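Local coordinates for putative uncharacterized protein gbs1890 (Streptococcus agalactiae NEM316, PDB 4TKZ) that is probably a cytoplasmic EIIA component of the sugar phosphotransferase system, of the mannose type, that relays phosphoryl groups during sugar uptake, at residues 26-30 with 100-104; 45-49 with 76-80; 92-98 with 115-120. Residue numbers count along the deposited sequence, not the author numbering.

Interaction 1. Residues 26-30 with 100-104; sequences HQEYV and VLSRT
Residues 26-30 link helix 12-24 to strand 30-35. Residues 100-104 run from the last turn of helix 93-102 into the loop beyond it. The segments are closest at Q27 and V100, with CA atoms 7.9 Å apart. The 26-30 backbone is extended (phi/psi of E28 -83/150) except at Y29. There it takes left-handed helical angles of 56/44, and the carbonyls of E28 and Y29 both reach the same guanidinium.

V100 is helical and buried, with chi1 t. Its CG1 lies 3.4 Å from OE1 of Q27, whose chi1 and chi2 are both m. V100 also packs on L20 of helix 12-24 and I4 of strand 3-9. S102 OG hydrogen-bonds E98 OE2.

R103 makes the main contact. Its chi1 is p; chi2 and chi3 are t, so the chain stretches across to the loop. R103 NH2 donates to E28 O at 2.6 Å and R103 NH1 to Y29 O at 3.2 Å. A weak bond joins R103 NH1 to E28 O at 3.3 Å. Both oxygens lie at the guanidinium edge, near its plane. V30 CG2 is 3.7 Å from R103 NH2. NH1 also bonds the I2 carbonyl.

An arginine binding successive loop carbonyls thus ties the end of helix 93-102 to the loop leading into strand 30-35, an edge strand of the parallel sheet in this alpha/beta fold.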
loop_
_atom_site.group_PDB
_atom_site.type_symbol
_atom_site.label_atom_id
_atom_site.label_comp_id
_atom_site.label_asym_id
_atom_site.label_seq_id
_atom_site.Cartn_x
_atom_site.Cartn_y
_atom_site.Cartn_z
ATOM N N HIS A 26 18.362 4.085 -1.789
ATOM C CA HIS A 26 18.159 4.624 -0.448
ATOM C C HIS A 26 17.879 6.127 -0.462
ATOM O O HIS A 26 18.532 6.880 -1.182
ATOM C CB HIS A 26 19.366 4.311 0.435
ATOM C CG HIS A 26 19.240 4.832 1.832
ATOM N ND1 HIS A 26 19.886 5.970 2.262
ATOM C CD2 HIS A 26 18.540 4.371 2.894
ATOM C CE1 HIS A 26 19.589 6.189 3.531
ATOM N NE2 HIS A 26 18.772 5.234 3.938
ATOM N N GLN A 27 16.912 6.563 0.344
ATOM C CA GLN A 27 16.506 7.959 0.347
ATOM C C GLN A 27 16.844 8.574 1.687
ATOM O O GLN A 27 16.905 7.857 2.686
ATOM C CB GLN A 27 15.003 8.058 0.099
ATOM C CG GLN A 27 14.558 7.419 -1.207
ATOM C CD GLN A 27 15.141 8.118 -2.415
ATOM O OE1 GLN A 27 15.119 9.349 -2.511
ATOM N NE2 GLN A 27 15.668 7.339 -3.348
ATOM N N GLU A 28 17.080 9.886 1.711
ATOM C CA GLU A 28 17.285 10.608 2.976
ATOM C C GLU A 28 15.948 10.977 3.594
ATOM O O GLU A 28 14.973 11.199 2.878
ATOM C CB GLU A 28 18.084 11.896 2.747
ATOM C CG GLU A 28 19.415 11.698 2.041
ATOM C CD GLU A 28 19.782 12.884 1.164
ATOM O OE1 GLU A 28 19.476 14.036 1.555
ATOM O OE2 GLU A 28 20.367 12.663 0.079
ATOM N N TYR A 29 15.907 11.063 4.924
ATOM C CA TYR A 29 14.722 11.564 5.604
ATOM C C TYR A 29 13.454 10.794 5.262
ATOM O O TYR A 29 12.402 11.383 5.010
ATOM C CB TYR A 29 14.549 13.045 5.300
ATOM C CG TYR A 29 15.792 13.827 5.635
ATOM C CD1 TYR A 29 16.222 13.928 6.947
ATOM C CD2 TYR A 29 16.546 14.446 4.644
ATOM C CE1 TYR A 29 17.353 14.629 7.276
ATOM C CE2 TYR A 29 17.689 15.156 4.964
ATOM C CZ TYR A 29 18.079 15.244 6.289
ATOM O OH TYR A 29 19.210 15.944 6.635
ATOM N N VAL A 30 13.569 9.473 5.244
ATOM C CA VAL A 30 12.418 8.610 5.059
ATOM C C VAL A 30 12.550 7.485 6.069
ATOM O O VAL A 30 13.506 6.713 6.011
ATOM C CB VAL A 30 12.385 8.012 3.625
ATOM C CG1 VAL A 30 11.227 7.039 3.487
ATOM C CG2 VAL A 30 12.289 9.119 2.580
ATOM N N VAL A 100 8.372 11.124 -2.453
ATOM C CA VAL A 100 9.822 11.064 -2.596
ATOM C C VAL A 100 10.296 11.852 -3.817
ATOM O O VAL A 100 11.213 12.670 -3.732
ATOM C CB VAL A 100 10.298 9.609 -2.707
ATOM C CG1 VAL A 100 11.757 9.545 -3.184
ATOM C CG2 VAL A 100 10.117 8.879 -1.377
ATOM N N LEU A 101 9.661 11.617 -4.955
ATOM C CA LEU A 101 10.128 12.242 -6.190
ATOM C C LEU A 101 9.754 13.723 -6.334
ATOM O O LEU A 101 10.364 14.444 -7.122
ATOM C CB LEU A 101 9.654 11.443 -7.404
ATOM C CG LEU A 101 10.261 10.045 -7.533
ATOM C CD1 LEU A 101 9.524 9.248 -8.599
ATOM C CD2 LEU A 101 11.757 10.126 -7.847
ATOM N N SER A 102 8.774 14.191 -5.567
ATOM C CA SER A 102 8.308 15.568 -5.737
ATOM C C SER A 102 8.614 16.513 -4.574
ATOM O O SER A 102 8.507 17.733 -4.727
ATOM C CB SER A 102 6.806 15.600 -6.043
ATOM O OG SER A 102 6.542 15.177 -7.368
ATOM N N ARG A 103 8.987 15.970 -3.419
ATOM C CA ARG A 103 9.169 16.812 -2.230
ATOM C C ARG A 103 10.230 17.895 -2.431
ATOM O O ARG A 103 10.154 18.982 -1.837
ATOM C CB ARG A 103 9.522 15.966 -1.012
ATOM C CG ARG A 103 10.818 15.182 -1.150
ATOM C CD ARG A 103 11.089 14.396 0.120
ATOM N NE ARG A 103 12.175 13.434 -0.048
ATOM C CZ ARG A 103 12.746 12.796 0.965
ATOM N NH1 ARG A 103 12.329 13.023 2.208
ATOM N NH2 ARG A 103 13.727 11.942 0.742
ATOM N N THR A 104 11.211 17.580 -3.271
ATOM C CA THR A 104 12.287 18.489 -3.653
ATOM C C THR A 104 11.759 19.794 -4.263
ATOM O O THR A 104 12.396 20.849 -4.146
ATOM C CB THR A 104 13.260 17.773 -4.639
ATOM O OG1 THR A 104 14.465 17.417 -3.949
ATOM C CG2 THR A 104 13.599 18.638 -5.844
#

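Interaction 2. Residues 45-49 with 76-80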
loop_
_atom_site.group_PDB
_atom_site.type_symbol
_atom_site.label_atom_id
_atom_site.label_comp_id
_atom_site.label_asym_id
_atom_site.label_seq_id
_atom_site.Cartn_x
_atom_site.Cartn_y
_atom_site.Cartn_z
ATOM N N ARG A 45 3.219 6.305 19.583
ATOM C CA ARG A 45 3.303 7.727 19.879
ATOM C C ARG A 45 4.722 8.132 20.243
ATOM O O ARG A 45 5.203 9.167 19.788
ATOM C CB ARG A 45 2.357 8.110 21.017
ATOM C CG ARG A 45 2.430 9.580 21.386
ATOM C CD ARG A 45 1.296 9.933 22.327
ATOM N NE ARG A 45 1.479 11.235 22.952
ATOM C CZ ARG A 45 0.834 12.337 22.589
ATOM N NH1 ARG A 45 1.057 13.475 23.233
ATOM N NH2 ARG A 45 -0.048 12.299 21.600
ATOM N N VAL A 46 5.383 7.308 21.055
ATOM C CA VAL A 46 6.749 7.580 21.504
ATOM C C VAL A 46 7.681 7.601 20.308
ATOM O O VAL A 46 8.511 8.504 20.160
ATOM C CB VAL A 46 7.228 6.517 22.515
ATOM C CG1 VAL A 46 8.736 6.579 22.693
ATOM C CG2 VAL A 46 6.551 6.746 23.868
ATOM N N ALA A 47 7.525 6.603 19.448
ATOM C CA ALA A 47 8.356 6.505 18.257
ATOM C C ALA A 47 8.171 7.717 17.351
ATOM O O ALA A 47 9.151 8.294 16.857
ATOM C CB ALA A 47 8.063 5.219 17.505
ATOM N N LEU A 48 6.918 8.101 17.120
ATOM C CA LEU A 48 6.639 9.230 16.230
ATOM C C LEU A 48 7.213 10.530 16.773
ATOM O O LEU A 48 7.862 11.268 16.029
ATOM C CB LEU A 48 5.140 9.365 15.948
ATOM C CG LEU A 48 4.723 10.363 14.866
ATOM C CD1 LEU A 48 5.370 10.025 13.502
ATOM C CD2 LEU A 48 3.215 10.390 14.721
ATOM N N GLN A 49 6.981 10.811 18.063
ATOM C CA GLN A 49 7.561 11.986 18.699
ATOM C C GLN A 49 9.050 12.074 18.451
ATOM O O GLN A 49 9.577 13.130 18.088
ATOM C CB GLN A 49 7.355 11.930 20.216
ATOM C CG GLN A 49 5.957 12.141 20.707
ATOM C CD GLN A 49 5.918 12.070 22.220
ATOM O OE1 GLN A 49 5.178 11.278 22.802
ATOM N NE2 GLN A 49 6.749 12.876 22.863
ATOM N N LEU A 76 -1.086 13.627 17.240
ATOM C CA LEU A 76 0.174 14.294 17.491
ATOM C C LEU A 76 0.366 15.474 16.549
ATOM O O LEU A 76 1.039 16.438 16.898
ATOM C CB LEU A 76 1.332 13.309 17.365
ATOM C CG LEU A 76 2.652 13.763 17.982
ATOM C CD1 LEU A 76 2.509 13.941 19.501
ATOM C CD2 LEU A 76 3.762 12.772 17.648
ATOM N N SER A 77 -0.228 15.402 15.355
ATOM C CA SER A 77 -0.026 16.430 14.333
ATOM C C SER A 77 -0.558 17.810 14.728
ATOM O O SER A 77 -0.225 18.802 14.088
ATOM C CB SER A 77 -0.688 16.019 13.019
ATOM O OG SER A 77 -2.095 16.135 13.130
ATOM N N VAL A 78 -1.388 17.877 15.761
ATOM C CA VAL A 78 -1.975 19.161 16.154
ATOM C C VAL A 78 -1.367 19.717 17.440
ATOM O O VAL A 78 -1.900 20.669 18.022
ATOM C CB VAL A 78 -3.507 19.060 16.314
ATOM C CG1 VAL A 78 -4.147 18.521 15.052
ATOM C CG2 VAL A 78 -3.865 18.170 17.495
ATOM N N GLU A 79 -0.252 19.144 17.879
ATOM C CA GLU A 79 0.293 19.480 19.199
ATOM C C GLU A 79 1.514 20.388 19.141
ATOM O O GLU A 79 1.935 20.946 20.159
ATOM C CB GLU A 79 0.664 18.212 19.953
ATOM C CG GLU A 79 -0.495 17.305 20.273
ATOM C CD GLU A 79 -0.251 16.556 21.546
ATOM O OE1 GLU A 79 -0.212 17.222 22.601
ATOM O OE2 GLU A 79 -0.079 15.320 21.494
ATOM N N TYR A 80 2.090 20.522 17.953
ATOM C CA TYR A 80 3.252 21.372 17.763
ATOM C C TYR A 80 2.850 22.644 17.020
ATOM O O TYR A 80 2.345 22.589 15.897
ATOM C CB TYR A 80 4.329 20.631 16.969
ATOM C CG TYR A 80 4.775 19.308 17.553
ATOM C CD1 TYR A 80 4.053 18.142 17.317
ATOM C CD2 TYR A 80 5.934 19.219 18.312
ATOM C CE1 TYR A 80 4.467 16.931 17.827
ATOM C CE2 TYR A 80 6.362 18.008 18.820
ATOM C CZ TYR A 80 5.626 16.868 18.574
ATOM O OH TYR A 80 6.056 15.659 19.083
HETATM O O HOH W 1 8.953 15.537 19.315
#
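R45 and L48 sit one helical turn apart on helix 41-52. L48 points toward the end of helix 68-76; R45 points sideways, but its end reaches across. R45 is extended, with chi1, chi2 and chi3 all t. This carries its guanidinium to E79. R45 NH1 donates to E79 OE2 at 2.8 Å; a weak bond joins R45 NH2 to E79 OE2 at 3.0 Å. The pair is a salt bridge, and OE2 lies at the guanidinium edge. CD1 of L76 covers one face of the group, 3.7 Å from R45 NH2. With chi1 m and chi2 at -149°, E79 brings OE2 to the R45 guanidinium.

The backbone from L76 to E79 forms a type I beta turn, closed by E79 N to L76 O at 3.2 Å. It starts the loop that leads to strand 84-89. Helices 41-52 and 68-76 are successive crossover helices of the parallel alpha/beta fold, and this contact joins them. F127 of the second subunit packs on S77 and V78 of the turn.

L76 CD2 meets L48 CG at 3.8 Å and Q49 CG, also at 3.8 Å. Q49 is m, then t, and its CG lies 3.9 Å from Y80 OH. Y80 has chi1 m, which swings its ring back toward the helix. Water 1 bridges the two sides: it donates to Q49 O at 2.8 Å and sits 2.9 Å from Y80 OH.

Interaction 3. Residues 92-98 with 115-120; sequences NLSMLME and KVITSS
Helices 93-98 and 115-120 run roughly antiparallel, at 147°. Their axes approach to 7.9 Å. The closest CA atoms, of M95 and S120, are 4.7 Å apart.

N92 is the N-cap, with chi1 p. N92 OD1 accepts from M95 N at 2.9 Å, while N92 ND2 donates to S120 O at 3.1 Å. ND2 also bonds the carbonyl of G90 of the second subunit. S94 packs its CB 3.6 Å from S119 O. M95 has chi1 and chi2 t; its CG meets V116 CG1 at 3.5 Å and its CB lies 3.1 Å from S120 OG. S120 OG donates to V116 O at 2.6 Å. E98, with chi1 t and chi2 p, lays CG 3.7 Å from K115 O. Its OE2 bonds S102 OG.

The small side chains of S94, S119 and S120 are consistent with the close approach. The arrangement is an antiparallel helix pair on the alpha/beta fold, with its N-cap end at the subunit interface.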
loop_
_atom_site.group_PDB
_atom_site.type_symbol
_atom_site.label_atom_id
_atom_site.label_comp_id
_atom_site.label_asym_id
_atom_site.label_seq_id
_atom_site.Cartn_x
_atom_site.Cartn_y
_atom_site.Cartn_z
ATOM N N ASN A 92 -0.305 3.769 -0.578
ATOM C CA ASN A 92 0.078 2.828 -1.652
ATOM C C ASN A 92 1.446 3.212 -2.206
ATOM O O ASN A 92 2.017 4.210 -1.779
ATOM C CB ASN A 92 -1.003 2.680 -2.739
ATOM C CG ASN A 92 -1.388 3.994 -3.393
ATOM O OD1 ASN A 92 -0.610 4.942 -3.419
ATOM N ND2 ASN A 92 -2.599 4.036 -3.964
ATOM N N LEU A 93 2.014 2.441 -3.134
ATOM C CA LEU A 93 3.359 2.790 -3.577
ATOM C C LEU A 93 3.350 4.102 -4.363
ATOM O O LEU A 93 4.334 4.838 -4.354
ATOM C CB LEU A 93 4.033 1.643 -4.357
ATOM C CG LEU A 93 5.511 1.788 -4.755
ATOM C CD1 LEU A 93 6.401 2.095 -3.577
ATOM C CD2 LEU A 93 6.018 0.516 -5.461
ATOM N N SER A 94 2.235 4.403 -5.023
ATOM C CA SER A 94 2.089 5.666 -5.746
ATOM C C SER A 94 2.243 6.857 -4.799
ATOM O O SER A 94 2.919 7.839 -5.129
ATOM C CB SER A 94 0.712 5.747 -6.411
ATOM O OG SER A 94 0.618 4.875 -7.523
ATOM N N MET A 95 1.594 6.761 -3.648
ATOM C CA MET A 95 1.653 7.812 -2.628
ATOM C C MET A 95 3.106 8.033 -2.215
ATOM O O MET A 95 3.593 9.170 -2.171
ATOM C CB MET A 95 0.799 7.414 -1.419
ATOM C CG MET A 95 0.641 8.504 -0.394
ATOM S SD MET A 95 -0.400 7.969 0.964
ATOM C CE MET A 95 -2.021 8.075 0.211
ATOM N N LEU A 96 3.810 6.937 -1.952
ATOM C CA LEU A 96 5.200 7.007 -1.498
ATOM C C LEU A 96 6.141 7.536 -2.570
ATOM O O LEU A 96 6.981 8.401 -2.307
ATOM C CB LEU A 96 5.681 5.628 -1.028
ATOM C CG LEU A 96 7.105 5.568 -0.480
ATOM C CD1 LEU A 96 7.356 6.631 0.614
ATOM C CD2 LEU A 96 7.369 4.169 0.063
ATOM N N MET A 97 6.013 7.014 -3.783
ATOM C CA MET A 97 6.905 7.448 -4.848
ATOM C C MET A 97 6.712 8.937 -5.145
ATOM O O MET A 97 7.682 9.668 -5.348
ATOM C CB MET A 97 6.703 6.598 -6.106
ATOM C CG MET A 97 7.127 5.125 -5.967
ATOM S SD MET A 97 8.810 4.861 -5.355
ATOM C CE MET A 97 9.745 5.761 -6.598
ATOM N N GLU A 98 5.468 9.395 -5.138
ATOM C CA GLU A 98 5.199 10.805 -5.425
ATOM C C GLU A 98 5.820 11.717 -4.377
ATOM O O GLU A 98 6.425 12.742 -4.707
ATOM C CB GLU A 98 3.696 11.080 -5.503
ATOM C CG GLU A 98 3.381 12.445 -6.135
ATOM C CD GLU A 98 3.796 12.500 -7.605
ATOM O OE1 GLU A 98 3.061 11.952 -8.440
ATOM O OE2 GLU A 98 4.855 13.085 -7.923
ATOM N N LYS A 115 -0.552 16.969 -4.630
ATOM C CA LYS A 115 0.015 16.159 -5.704
ATOM C C LYS A 115 0.107 14.696 -5.277
ATOM O O LYS A 115 -0.103 13.787 -6.077
ATOM C CB LYS A 115 1.401 16.694 -6.043
ATOM C CG LYS A 115 2.017 16.123 -7.286
ATOM C CD LYS A 115 3.081 17.078 -7.807
ATOM C CE LYS A 115 2.564 18.513 -7.788
ATOM N NZ LYS A 115 3.617 19.502 -8.146
ATOM N N VAL A 116 0.421 14.474 -4.004
ATOM C CA VAL A 116 0.582 13.123 -3.478
ATOM C C VAL A 116 -0.759 12.393 -3.466
ATOM O O VAL A 116 -0.848 11.226 -3.844
ATOM C CB VAL A 116 1.210 13.161 -2.065
ATOM C CG1 VAL A 116 1.081 11.820 -1.380
ATOM C CG2 VAL A 116 2.681 13.582 -2.152
ATOM N N ILE A 117 -1.801 13.099 -3.049
ATOM C CA ILE A 117 -3.156 12.561 -3.018
ATOM C C ILE A 117 -3.633 12.202 -4.416
ATOM O O ILE A 117 -4.193 11.121 -4.658
ATOM C CB ILE A 117 -4.135 13.604 -2.444
ATOM C CG1 ILE A 117 -3.851 13.858 -0.966
ATOM C CG2 ILE A 117 -5.578 13.148 -2.647
ATOM C CD1 ILE A 117 -3.982 12.632 -0.116
ATOM N N THR A 118 -3.425 13.136 -5.333
ATOM C CA THR A 118 -3.819 12.945 -6.723
ATOM C C THR A 118 -3.181 11.687 -7.285
ATOM O O THR A 118 -3.872 10.840 -7.864
ATOM C CB THR A 118 -3.406 14.157 -7.574
ATOM O OG1 THR A 118 -4.139 15.312 -7.142
ATOM C CG2 THR A 118 -3.669 13.894 -9.056
ATOM N N SER A 119 -1.868 11.556 -7.108
ATOM C CA SER A 119 -1.148 10.401 -7.641
ATOM C C SER A 119 -1.617 9.101 -6.991
ATOM O O SER A 119 -1.686 8.068 -7.655
ATOM C CB SER A 119 0.365 10.577 -7.476
ATOM O OG SER A 119 0.871 11.544 -8.383
ATOM N N SER A 120 -1.940 9.162 -5.698
ATOM C CA SER A 120 -2.402 7.991 -4.958
ATOM C C SER A 120 -3.666 7.432 -5.591
ATOM O O SER A 120 -3.802 6.218 -5.798
ATOM C CB SER A 120 -2.652 8.343 -3.478
ATOM O OG SER A 120 -1.505 8.926 -2.903
#

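How the interactions relate
Interactions 1 and 3 share helix 93-102: interaction 3 uses its start, interaction 1 its end. Their centres are 13 Å apart, and they touch where S102 OG lies 4.0 Å from K115 CD. Interaction 2 stands apart. Its centre is 21 Å from interaction 1 and 23 Å from interaction 3, and it lies across the chain's centre from the latter. It joins helix 41-52 to the end of helix 68-76 and the turn after it. Interactions 2 and 3 both touch the second subunit; interaction 1 does not. A glycerol, probably from crystallisation, lies about 3 Å from the S94 side chain in interaction 3, beside the subunit interface.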